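Local structure of citrinin polyketide synthase (Monascus purpureus, 5MPT) at residues I187-E191 with G219-M224; L194-V198 with L227-V233. The protein builds the polyketide precursor of the mycotoxin citrinin from malonyl-CoA units, and the part described here is its C-methyltransferase domain. One frame throughout, in Å; residues are numbered along the deposited sequence.

From the N terminus, the chain runs along helix 181-198, passes through strand 208-213, turns into helix 221-231 and goes on to strand 235-241. Contact 1 closes the loop between 187-191 and 219-224; contact 2 closes that between 194-198 and 227-233. The segments alternate in sequence, so the two closures cross instead of nesting. Both join the same two helices, which lie on one side of the mixed sheet of the methyltransferase domain. Contact 1 sits at the end beside the bound S-adenosyl-L-homocysteine, contact 2 farther along. They meet where M224 SD packs on L194 CD1, 3.4 Å away.

Contact 1: I187-E191 with G219-M224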
loop_
_atom_site.group_PDB
_atom_site.type_symbol
_atom_site.label_atom_id
_atom_site.label_comp_id
_atom_site.label_asym_id
_atom_site.label_seq_id
_atom_site.Cartn_x
_atom_site.Cartn_y
_atom_site.Cartn_z
ATOM N N ILE A 187 -8.558 2.514 -6.031
ATOM C CA ILE A 187 -8.272 2.343 -7.450
ATOM C C ILE A 187 -9.509 2.666 -8.266
ATOM O O ILE A 187 -9.445 3.366 -9.277
ATOM C CB ILE A 187 -7.759 0.913 -7.726
ATOM C CG1 ILE A 187 -6.439 0.655 -6.975
ATOM C CG2 ILE A 187 -7.564 0.711 -9.225
ATOM C CD1 ILE A 187 -5.903 -0.806 -7.082
ATOM N N GLN A 188 -10.667 2.167 -7.825
ATOM C CA GLN A 188 -11.906 2.494 -8.510
ATOM C C GLN A 188 -12.163 3.988 -8.460
ATOM O O GLN A 188 -12.621 4.572 -9.435
ATOM C CB GLN A 188 -13.051 1.699 -7.870
ATOM C CG GLN A 188 -14.340 1.744 -8.627
ATOM C CD GLN A 188 -14.342 0.858 -9.859
ATOM O OE1 GLN A 188 -14.073 -0.345 -9.772
ATOM N NE2 GLN A 188 -14.646 1.454 -11.026
ATOM N N GLN A 189 -11.877 4.625 -7.332
ATOM C CA GLN A 189 -12.060 6.067 -7.228
ATOM C C GLN A 189 -11.112 6.814 -8.166
ATOM O O GLN A 189 -11.483 7.822 -8.775
ATOM C CB GLN A 189 -11.867 6.484 -5.770
ATOM C CG GLN A 189 -12.117 7.952 -5.547
ATOM C CD GLN A 189 -11.868 8.353 -4.117
ATOM O OE1 GLN A 189 -11.055 7.749 -3.444
ATOM N NE2 GLN A 189 -12.564 9.387 -3.643
ATOM N N ALA A 190 -9.896 6.306 -8.327
ATOM C CA ALA A 190 -8.976 6.918 -9.261
ATOM C C ALA A 190 -9.471 6.779 -10.688
ATOM O O ALA A 190 -9.285 7.704 -11.489
ATOM C CB ALA A 190 -7.568 6.314 -9.087
ATOM N N GLU A 191 -10.074 5.638 -11.040
ATOM C CA GLU A 191 -10.718 5.522 -12.353
ATOM C C GLU A 191 -11.731 6.638 -12.578
ATOM O O GLU A 191 -11.760 7.253 -13.639
ATOM C CB GLU A 191 -11.407 4.175 -12.522
ATOM C CG GLU A 191 -10.486 2.969 -12.454
ATOM C CD GLU A 191 -11.288 1.685 -12.532
ATOM O OE1 GLU A 191 -11.227 0.896 -11.557
ATOM O OE2 GLU A 191 -12.000 1.490 -13.550
ATOM N N GLY A 219 -2.002 -4.057 -9.927
ATOM C CA GLY A 219 -3.265 -3.956 -9.220
ATOM C C GLY A 219 -4.038 -2.726 -9.636
ATOM O O GLY A 219 -5.275 -2.744 -9.707
ATOM N N THR A 220 -3.322 -1.653 -9.929
ATOM C CA THR A 220 -3.899 -0.461 -10.506
ATOM C C THR A 220 -3.942 -0.567 -12.020
ATOM O O THR A 220 -4.946 -0.208 -12.641
ATOM C CB THR A 220 -3.082 0.759 -10.075
ATOM O OG1 THR A 220 -3.109 0.866 -8.644
ATOM C CG2 THR A 220 -3.636 2.039 -10.700
ATOM N N THR A 221 -2.865 -1.073 -12.606
ATOM C CA THR A 221 -2.745 -1.142 -14.054
ATOM C C THR A 221 -3.911 -1.889 -14.679
ATOM O O THR A 221 -4.411 -1.487 -15.738
ATOM C CB THR A 221 -1.428 -1.822 -14.420
ATOM O OG1 THR A 221 -0.419 -1.439 -13.474
ATOM C CG2 THR A 221 -1.005 -1.447 -15.826
ATOM N N VAL A 222 -4.352 -2.980 -14.055
ATOM C CA VAL A 222 -5.394 -3.801 -14.661
ATOM C C VAL A 222 -6.710 -3.045 -14.799
ATOM O O VAL A 222 -7.538 -3.414 -15.631
ATOM C CB VAL A 222 -5.607 -5.121 -13.889
ATOM C CG1 VAL A 222 -6.141 -4.880 -12.470
ATOM C CG2 VAL A 222 -6.551 -6.023 -14.653
ATOM N N LYS A 223 -6.938 -2.002 -13.992
ATOM C CA LYS A 223 -8.102 -1.148 -14.161
ATOM C C LYS A 223 -7.867 0.023 -15.107
ATOM O O LYS A 223 -8.802 0.437 -15.808
ATOM C CB LYS A 223 -8.544 -0.609 -12.803
ATOM C CG LYS A 223 -8.907 -1.706 -11.793
ATOM C CD LYS A 223 -9.934 -2.701 -12.319
ATOM C CE LYS A 223 -11.277 -2.054 -12.480
ATOM N NZ LYS A 223 -11.814 -1.656 -11.144
ATOM N N MET A 224 -6.654 0.579 -15.138
ATOM C CA MET A 224 -6.423 1.778 -15.933
ATOM C C MET A 224 -6.485 1.476 -17.424
ATOM O O MET A 224 -6.982 2.294 -18.213
ATOM C CB MET A 224 -5.077 2.382 -15.561
ATOM C CG MET A 224 -5.005 2.893 -14.135
ATOM S SD MET A 224 -6.207 4.189 -13.836
ATOM C CE MET A 224 -6.742 3.918 -12.160
HETATM O O HOH W 1 -11.490 -0.157 -15.571
#
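The torsions of K223 curl its chain back on itself: CG stands anti to the carbonyl carbon (chi1 -59°) and every later bond bends, which brings NZ to E191. The E191 side chain, extended beyond CG, meets it crosswise, while I187 and M224 supply the apolar part of the contact. This is part of the Rossmann-like methyltransferase fold, where the turn after strand 208-213 enters helix 221-231 and helix 181-198 packs beside it.

K223 NZ forms a salt bridge with E191 OE1 at 2.7 Å, using the syn lone pair of that oxygen. A second bond runs from K223 NZ to Q188 OE1 at 3.0 Å, with the nitrogen above the amide carbonyl plane. A long, flexible lysine suits this spot, since its stem lies on I187 while its charge meets two acceptors one helical turn apart. The ammonium group of K223 probably offsets the negative charge of the buried E191.

On the apolar side of the contact, I187 CG2 packs against K223 CG at 3.8 Å, a branched apolar side chain suited to a buried place that also touches L314 of the sheet. M224 CE comes to 4.0 Å from A190 CB, the flexible methionine reaching across to the short alanine. G219 belongs to the cofactor pocket, near the active-site Y177: its N binds S-adenosyl-L-homocysteine OXT, and T220 OG1 is bonded to T285. I187 CD1 comes within 3.3 Å of G219 O, packing against the turn 219-220. At the other end, a water donates to E191 OE2 (2.7 Å) and to K223 O (2.8 Å).

Contact 2: L194-V198 with L227-V233; sequences LEQLV and LLERLGV
Charge comes first: E195 and R230 form a salt bridge toward the exposed side, where R230 lies. In the conformer given, R230 NH1 donates a hydrogen bond to E195 OE2 at 2.7 Å; a second conformer of R230 makes it doubtful that the pair is permanent. The bond is bent, 147° at the hydrogen. The oxygen lies near the guanidinium plane at its edge, but NH1 approaches from above the carboxylate plane, and the two planes are 59° apart, so this is not the coplanar two-bond pairing of a carboxylate with a guanidinium. E195 CG stands anti to the backbone N (chi1 -178°) and the chain runs on extended, carrying the carboxylate out to the arginine. A long residue on each side suits an ion pair between segments 194-198 and 227-231, whose axes pass 11.1 Å apart at their closest.

Both helices cover the same face of the Rossmann-like methyltransferase sheet, and these two segments run 29° apart in direction, as expected of helices that each lead through a loop into parallel strands.

Apolar side chains meet between the helices. L194 CB meets L227 CD2 at 4.2 Å on the buried side, where L194 also touches I281 of strand 279-285, a fitting place for leucines. L231 sends its two methyls to different neighbours: L231 CD2 lies against E195 CG at 3.8 Å, while CD1 faces V198 CB. G232 then leaves the helix with positive phi, a conformation readily adopted by glycine, and V233 follows in an extended conformation. Its compact branched side chain points back at V198, where the two valines meet tip to tip, V233 CG2 being 3.5 Å from V198 CG1.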
loop_
_atom_site.group_PDB
_atom_site.type_symbol
_atom_site.label_atom_id
_atom_site.label_comp_id
_atom_site.label_asym_id
_atom_site.label_seq_id
_atom_site.Cartn_x
_atom_site.Cartn_y
_atom_site.Cartn_z
ATOM N N LEU A 194 -10.016 9.980 -13.164
ATOM C CA LEU A 194 -9.401 10.090 -14.484
ATOM C C LEU A 194 -10.454 10.212 -15.591
ATOM O O LEU A 194 -10.262 10.967 -16.553
ATOM C CB LEU A 194 -8.486 8.899 -14.741
ATOM C CG LEU A 194 -7.194 8.879 -13.922
ATOM C CD1 LEU A 194 -6.483 7.531 -14.068
ATOM C CD2 LEU A 194 -6.268 10.042 -14.341
ATOM N N GLU A 195 -11.566 9.470 -15.485
ATOM C CA GLU A 195 -12.612 9.573 -16.489
ATOM C C GLU A 195 -13.180 10.982 -16.518
ATOM O O GLU A 195 -13.349 11.576 -17.594
ATOM C CB GLU A 195 -13.714 8.545 -16.212
ATOM C CG GLU A 195 -14.786 8.603 -17.255
ATOM C CD GLU A 195 -15.699 7.402 -17.246
ATOM O OE1 GLU A 195 -15.786 6.735 -16.207
ATOM O OE2 GLU A 195 -16.327 7.113 -18.286
ATOM N N GLN A 196 -13.453 11.550 -15.342
ATOM C CA GLN A 196 -14.005 12.903 -15.298
ATOM C C GLN A 196 -12.977 13.917 -15.776
ATOM O O GLN A 196 -13.322 14.953 -16.373
ATOM C CB GLN A 196 -14.460 13.217 -13.872
ATOM C CG GLN A 196 -15.681 12.418 -13.440
ATOM C CD GLN A 196 -16.884 12.750 -14.307
ATOM O OE1 GLN A 196 -17.156 13.915 -14.593
ATOM N NE2 GLN A 196 -17.531 11.726 -14.818
ATOM N N LEU A 197 -11.703 13.619 -15.522
ATOM C CA LEU A 197 -10.609 14.462 -16.013
ATOM C C LEU A 197 -10.582 14.494 -17.530
ATOM O O LEU A 197 -10.555 15.566 -18.146
ATOM C CB LEU A 197 -9.276 13.943 -15.478
ATOM C CG LEU A 197 -8.028 14.658 -15.990
ATOM C CD1 LEU A 197 -8.021 16.089 -15.502
ATOM C CD2 LEU A 197 -6.744 13.959 -15.576
ATOM N N VAL A 198 -10.595 13.319 -18.153
ATOM C CA VAL A 198 -10.455 13.235 -19.603
ATOM C C VAL A 198 -11.620 13.913 -20.344
ATOM O O VAL A 198 -11.407 14.528 -21.408
ATOM C CB VAL A 198 -10.256 11.743 -19.960
ATOM C CG1 VAL A 198 -10.310 11.483 -21.446
ATOM C CG2 VAL A 198 -8.929 11.269 -19.431
ATOM N N LEU A 227 -9.933 1.075 -18.850
ATOM C CA LEU A 227 -10.498 2.420 -18.770
ATOM C C LEU A 227 -10.036 3.285 -19.941
ATOM O O LEU A 227 -10.850 3.936 -20.597
ATOM C CB LEU A 227 -10.126 3.072 -17.439
ATOM C CG LEU A 227 -10.601 4.530 -17.325
ATOM C CD1 LEU A 227 -12.126 4.597 -17.305
ATOM C CD2 LEU A 227 -10.027 5.238 -16.117
ATOM N N LEU A 228 -8.728 3.333 -20.196
ATOM C CA LEU A 228 -8.231 4.174 -21.285
ATOM C C LEU A 228 -8.666 3.632 -22.645
ATOM O O LEU A 228 -8.903 4.400 -23.582
ATOM C CB LEU A 228 -6.712 4.270 -21.201
ATOM C CG LEU A 228 -6.204 4.955 -19.929
ATOM C CD1 LEU A 228 -4.751 4.647 -19.670
ATOM C CD2 LEU A 228 -6.409 6.445 -20.066
ATOM N N GLU A 229 -8.755 2.310 -22.770
ATOM C CA GLU A 229 -9.293 1.693 -23.976
ATOM C C GLU A 229 -10.702 2.203 -24.268
ATOM O O GLU A 229 -11.005 2.622 -25.390
ATOM C CB GLU A 229 -9.279 0.174 -23.793
ATOM C CG GLU A 229 -9.628 -0.669 -25.002
ATOM C CD GLU A 229 -9.490 -2.160 -24.708
ATOM O OE1 GLU A 229 -10.072 -2.630 -23.701
ATOM O OE2 GLU A 229 -8.784 -2.856 -25.468
ATOM N N ARG A 230 -11.567 2.221 -23.257
ATOM C CA ARG A 230 -12.965 2.614 -23.442
ATOM C C ARG A 230 -13.120 4.111 -23.676
ATOM O O ARG A 230 -14.037 4.540 -24.383
ATOM C CB ARG A 230 -13.792 2.200 -22.220
ATOM C CG ARG A 230 -15.065 3.019 -22.024
ATOM C CD ARG A 230 -15.982 2.419 -20.978
ATOM N NE ARG A 230 -15.408 2.467 -19.636
ATOM C CZ ARG A 230 -15.533 3.491 -18.795
ATOM N NH1 ARG A 230 -16.207 4.576 -19.143
ATOM N NH2 ARG A 230 -14.985 3.428 -17.591
ATOM N N LEU A 231 -12.264 4.928 -23.060
ATOM C CA LEU A 231 -12.364 6.371 -23.287
ATOM C C LEU A 231 -11.916 6.755 -24.694
ATOM O O LEU A 231 -12.449 7.713 -25.268
ATOM C CB LEU A 231 -11.551 7.148 -22.257
ATOM C CG LEU A 231 -12.015 6.941 -20.819
ATOM C CD1 LEU A 231 -11.060 7.652 -19.861
ATOM C CD2 LEU A 231 -13.497 7.391 -20.622
ATOM N N GLY A 232 -10.970 6.019 -25.263
ATOM C CA GLY A 232 -10.577 6.185 -26.646
ATOM C C GLY A 232 -9.865 7.473 -26.988
ATOM O O GLY A 232 -9.811 7.832 -28.167
ATOM N N VAL A 233 -9.307 8.182 -26.013
ATOM C CA VAL A 233 -8.529 9.373 -26.354
ATOM C C VAL A 233 -7.059 8.981 -26.468
ATOM O O VAL A 233 -6.611 8.044 -25.794
ATOM C CB VAL A 233 -8.718 10.508 -25.336
ATOM C CG1 VAL A 233 -10.166 11.030 -25.379
ATOM C CG2 VAL A 233 -8.294 10.047 -23.943
#